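Local coordinates for beta-glucoside phosphorylase BglX (PDB 5VQE), which probably cleaves beta-glucosides with phosphate as a family 3 glycoside phosphorylase, and here holds 2-deoxy-2-fluoro-alpha-D-glucopyranose in its pocket, at residues 264-269 / 293-298; 437-440 / 444-447. One frame throughout, in Å; residues are numbered along the deposited sequence.

Contact 1 of 2, residues 264-269 / 293-298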
loop_
_atom_site.group_PDB
_atom_site.type_symbol
_atom_site.label_atom_id
_atom_site.label_comp_id
_atom_site.label_asym_id
_atom_site.label_seq_id
_atom_site.Cartn_x
_atom_site.Cartn_y
_atom_site.Cartn_z
ATOM N N GLY A 264 7.844 2.009 16.354
ATOM C CA GLY A 264 8.422 0.767 15.884
ATOM C C GLY A 264 9.800 0.928 15.286
ATOM O O GLY A 264 10.726 0.182 15.616
ATOM N N SER A 265 9.944 1.912 14.402
ATOM C CA SER A 265 11.175 2.092 13.653
ATOM C C SER A 265 12.360 2.482 14.525
ATOM O O SER A 265 13.489 2.464 14.026
ATOM C CB SER A 265 10.965 3.148 12.558
ATOM O OG SER A 265 10.439 4.360 13.080
ATOM N N LEU A 266 12.128 2.838 15.793
ATOM C CA LEU A 266 13.176 3.230 16.719
ATOM C C LEU A 266 13.178 2.413 18.003
ATOM O O LEU A 266 13.995 2.690 18.888
ATOM C CB LEU A 266 13.030 4.718 17.073
ATOM C CG LEU A 266 13.451 5.703 15.982
ATOM C CD1 LEU A 266 12.876 7.080 16.232
ATOM C CD2 LEU A 266 14.958 5.770 15.899
ATOM N N SER A 267 12.311 1.410 18.129
ATOM C CA SER A 267 11.984 0.806 19.417
ATOM C C SER A 267 12.645 -0.557 19.574
ATOM O O SER A 267 12.325 -1.501 18.841
ATOM C CB SER A 267 10.474 0.668 19.575
ATOM O OG SER A 267 10.172 -0.260 20.601
ATOM N N LYS A 268 13.528 -0.674 20.569
ATOM C CA LYS A 268 14.148 -1.965 20.851
ATOM C C LYS A 268 13.139 -2.945 21.443
ATOM O O LYS A 268 13.171 -4.140 21.133
ATOM C CB LYS A 268 15.350 -1.777 21.785
ATOM C CG LYS A 268 15.009 -1.416 23.205
ATOM C CD LYS A 268 16.276 -1.143 24.024
ATOM N N GLU A 269 12.216 -2.456 22.274
ATOM C CA GLU A 269 11.187 -3.330 22.837
ATOM C C GLU A 269 10.349 -3.990 21.745
ATOM O O GLU A 269 10.011 -5.179 21.837
ATOM C CB GLU A 269 10.280 -2.533 23.778
ATOM C CG GLU A 269 10.960 -2.044 25.041
ATOM C CD GLU A 269 11.700 -0.730 24.870
ATOM O OE1 GLU A 269 11.550 -0.076 23.820
ATOM O OE2 GLU A 269 12.436 -0.344 25.804
ATOM N N VAL A 293 7.286 12.499 9.088
ATOM C CA VAL A 293 7.229 13.231 10.345
ATOM C C VAL A 293 7.258 12.276 11.529
ATOM O O VAL A 293 7.910 12.546 12.544
ATOM C CB VAL A 293 5.979 14.128 10.367
ATOM C CG1 VAL A 293 5.903 14.900 11.668
ATOM C CG2 VAL A 293 5.980 15.079 9.166
ATOM N N GLY A 294 6.549 11.149 11.425
ATOM C CA GLY A 294 6.536 10.184 12.510
ATOM C C GLY A 294 7.920 9.741 12.933
ATOM O O GLY A 294 8.160 9.479 14.116
ATOM N N TYR A 295 8.853 9.664 11.981
ATOM C CA TYR A 295 10.238 9.357 12.314
ATOM C C TYR A 295 10.973 10.599 12.793
ATOM O O TYR A 295 11.557 10.601 13.882
ATOM C CB TYR A 295 10.951 8.761 11.101
ATOM C CG TYR A 295 12.307 8.171 11.408
ATOM C CD1 TYR A 295 13.472 8.879 11.147
ATOM C CD2 TYR A 295 12.419 6.909 11.981
ATOM C CE1 TYR A 295 14.723 8.344 11.434
ATOM C CE2 TYR A 295 13.658 6.359 12.272
ATOM C CZ TYR A 295 14.811 7.080 11.991
ATOM O OH TYR A 295 16.044 6.532 12.277
ATOM N N THR A 296 10.939 11.672 11.992
ATOM C CA THR A 296 11.811 12.818 12.249
ATOM C C THR A 296 11.493 13.490 13.573
ATOM O O THR A 296 12.396 14.040 14.217
ATOM C CB THR A 296 11.702 13.850 11.124
ATOM O OG1 THR A 296 10.350 14.322 11.031
ATOM C CG2 THR A 296 12.140 13.262 9.777
ATOM N N CYS A 297 10.229 13.474 13.994
ATOM C CA CYS A 297 9.840 14.188 15.202
ATOM C C CYS A 297 10.107 13.402 16.476
ATOM O O CYS A 297 9.926 13.953 17.568
ATOM C CB CYS A 297 8.355 14.552 15.144
ATOM S SG CYS A 297 7.257 13.179 15.568
ATOM N N SER A 298 10.545 12.148 16.377
ATOM C CA SER A 298 10.642 11.299 17.554
ATOM C C SER A 298 11.982 11.387 18.263
ATOM O O SER A 298 12.067 10.996 19.432
ATOM C CB SER A 298 10.386 9.833 17.178
ATOM O OG SER A 298 9.037 9.636 16.801
#

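Contact 2 of 2, residues 437-440 / 444-447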
loop_
_atom_site.group_PDB
_atom_site.type_symbol
_atom_site.label_atom_id
_atom_site.label_comp_id
_atom_site.label_asym_id
_atom_site.label_seq_id
_atom_site.Cartn_x
_atom_site.Cartn_y
_atom_site.Cartn_z
ATOM N N LEU A 437 -20.486 5.466 -20.823
ATOM C CA LEU A 437 -21.143 4.167 -20.845
ATOM C C LEU A 437 -22.614 4.272 -20.469
ATOM O O LEU A 437 -23.431 3.507 -20.986
ATOM C CB LEU A 437 -20.419 3.183 -19.919
ATOM C CG LEU A 437 -18.993 2.801 -20.330
ATOM C CD1 LEU A 437 -18.401 1.821 -19.322
ATOM C CD2 LEU A 437 -18.941 2.206 -21.738
ATOM N N LEU A 438 -22.980 5.209 -19.587
ATOM C CA LEU A 438 -24.394 5.443 -19.315
ATOM C C LEU A 438 -25.097 5.957 -20.560
ATOM O O LEU A 438 -26.214 5.531 -20.878
ATOM C CB LEU A 438 -24.565 6.446 -18.170
ATOM C CG LEU A 438 -24.284 5.957 -16.750
ATOM C CD1 LEU A 438 -24.375 7.126 -15.774
ATOM C CD2 LEU A 438 -25.252 4.872 -16.355
ATOM N N GLU A 439 -24.455 6.880 -21.269
ATOM C CA GLU A 439 -25.036 7.418 -22.490
ATOM C C GLU A 439 -25.232 6.317 -23.526
ATOM O O GLU A 439 -26.266 6.267 -24.202
ATOM C CB GLU A 439 -24.145 8.546 -23.009
ATOM C CG GLU A 439 -24.225 9.797 -22.121
ATOM C CD GLU A 439 -23.150 10.821 -22.405
ATOM O OE1 GLU A 439 -22.065 10.449 -22.894
ATOM O OE2 GLU A 439 -23.392 12.017 -22.139
ATOM N N LYS A 440 -24.270 5.397 -23.632
ATOM C CA LYS A 440 -24.424 4.264 -24.544
ATOM C C LYS A 440 -25.660 3.433 -24.218
ATOM O O LYS A 440 -26.298 2.895 -25.129
ATOM C CB LYS A 440 -23.165 3.395 -24.505
ATOM N N ILE A 444 -29.663 10.094 -20.831
ATOM C CA ILE A 444 -29.149 11.444 -21.012
ATOM C C ILE A 444 -28.473 11.847 -19.711
ATOM O O ILE A 444 -29.084 11.770 -18.639
ATOM C CB ILE A 444 -30.273 12.419 -21.395
ATOM C CG1 ILE A 444 -30.797 12.072 -22.791
ATOM C CG2 ILE A 444 -29.778 13.856 -21.341
ATOM C CD1 ILE A 444 -32.021 12.842 -23.198
ATOM N N VAL A 445 -27.207 12.243 -19.795
ATOM C CA VAL A 445 -26.378 12.456 -18.613
ATOM C C VAL A 445 -25.661 13.789 -18.739
ATOM O O VAL A 445 -24.873 13.986 -19.671
ATOM C CB VAL A 445 -25.354 11.326 -18.417
ATOM C CG1 VAL A 445 -24.650 11.478 -17.057
ATOM C CG2 VAL A 445 -26.030 9.974 -18.510
ATOM N N HIS A 446 -25.917 14.692 -17.791
ATOM C CA HIS A 446 -25.174 15.935 -17.664
ATOM C C HIS A 446 -24.387 15.934 -16.362
ATOM O O HIS A 446 -24.805 15.337 -15.365
ATOM C CB HIS A 446 -26.094 17.162 -17.669
ATOM C CG HIS A 446 -26.783 17.407 -18.971
ATOM N ND1 HIS A 446 -27.946 16.762 -19.330
ATOM C CD2 HIS A 446 -26.479 18.235 -19.998
ATOM C CE1 HIS A 446 -28.328 17.181 -20.525
ATOM N NE2 HIS A 446 -27.454 18.074 -20.951
ATOM N N TRP A 447 -23.241 16.603 -16.380
ATOM C CA TRP A 447 -22.510 16.851 -15.148
ATOM C C TRP A 447 -23.264 17.866 -14.292
ATOM O O TRP A 447 -23.964 18.742 -14.807
ATOM C CB TRP A 447 -21.117 17.403 -15.432
ATOM C CG TRP A 447 -20.176 16.555 -16.258
ATOM C CD1 TRP A 447 -19.761 16.810 -17.535
ATOM C CD2 TRP A 447 -19.485 15.368 -15.844
ATOM N NE1 TRP A 447 -18.871 15.845 -17.947
ATOM C CE2 TRP A 447 -18.685 14.950 -16.928
ATOM C CE3 TRP A 447 -19.477 14.610 -14.671
ATOM C CZ2 TRP A 447 -17.889 13.811 -16.874
ATOM C CZ3 TRP A 447 -18.683 13.477 -14.620
ATOM C CH2 TRP A 447 -17.902 13.089 -15.713
HETATM O O HOH W 1 -25.899 12.794 -22.458
#

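Contact 1 of 2, residues 264-269 / 293-298
S265 and Y295 bring the two backbones closest, with CA atoms 7.4 Å apart: a 3-10 turn at 264-266, just ahead of helix 268-278, faces the short helix 293-296. Side chains make the contact. Y295 and L266 carry most of it. Y295 CG is anti to the backbone N (chi1 -169°), which swings the ring out toward the 3-10 turn. At the ring's edge, in its plane, lies S265 OG, 3.4 Å from Y295 CD2; that hydroxyl is hydrogen-bonded to H242 ND1. L266 crosses Y295 at about a right angle, its CG 3.8 Å from Y295 CE2 and its CD2 3.9 Å from Y295 OH. Its other methyl turns to S298: L266 CD1 meets S298 CB at 3.8 Å. S298 OG turns back to bond G294 O at 2.8 Å, nearly in line with that carbonyl (163°). A leucine in place of Y295 would probably leave S308 OG without its phenol partner and L266 with less ring to pack on. Around this packing, helix 301-310 covers the phenol through R301, A304 and L305, and its S308 bonds both Y295 OH and S265 O. H242, from strand 237-244, meets the Y295 ring with planes at about 55°, so strand 237-244 and helix 301-310 of the family 3 TIM-barrel domain both close on the ring.

Contact 2 of 2, residues 437-440 / 444-447
L438 and E439, on helix 429-441, pack against V445, on the strand that completes a beta-alpha-beta unit: strand 412-419, this helix, then the parallel strand 444-447 at the edge of the mixed sheet. V445 is the strand residue that meets the helix. Its CG1 lies anti to the backbone N (chi1 -172°), which places CG2 beside that N and facing the helix. There CG2 is 3.8 Å from L438 CB and 4.0 Å from E439 CG, one methyl touching two consecutive helix side chains. L438 meets the strand with its CB, while elsewhere its side chain packs on F443 and on I541 of helix 534-544.

E439 behaves differently. Its CB does not point at the strand, but CG stands beside the backbone N (chi1 -71°) and the chain runs extended beyond it, so the aliphatic part passes obliquely across V445 and the carboxylate arrives near the strand backbone. E439 OE2 comes within 3.5 Å of V445 O; both are acceptors. K435 probably eases the approach: its NZ forms a salt bridge with E439 OE2 and a hydrogen bond with V445 O, one ammonium serving two oxygens. K435 also makes a cation-pi contact with W447, whose ring stacks on Y427. One water finishes the link: it donates to E439 OE2 at 2.6 Å and accepts from V445 N at 3.0 Å.

In the fold
Along the chain the two contacts come one after the other and neither encloses nor crosses the other. Contact 1 closes first, across 23 intervening residues that include most of helix 268-278 and the whole of strand 284-287; it joins the 3-10 segment before that helix to the short helix after that strand, within the TIM-barrel domain, with the side chain of Y295 about 9 Å from the bound sugar. The chain then runs through helix 301-310, strand 316-317 and helices 322-335, 340-356 and 378-391 into the mixed sheet. Contact 2 closes a short connection there, with three residues between its segments, fastening a helix to the sheet's edge strand. The centres of contact 1 and contact 2 lie 50 Å apart, on opposite sides of the chain's centre.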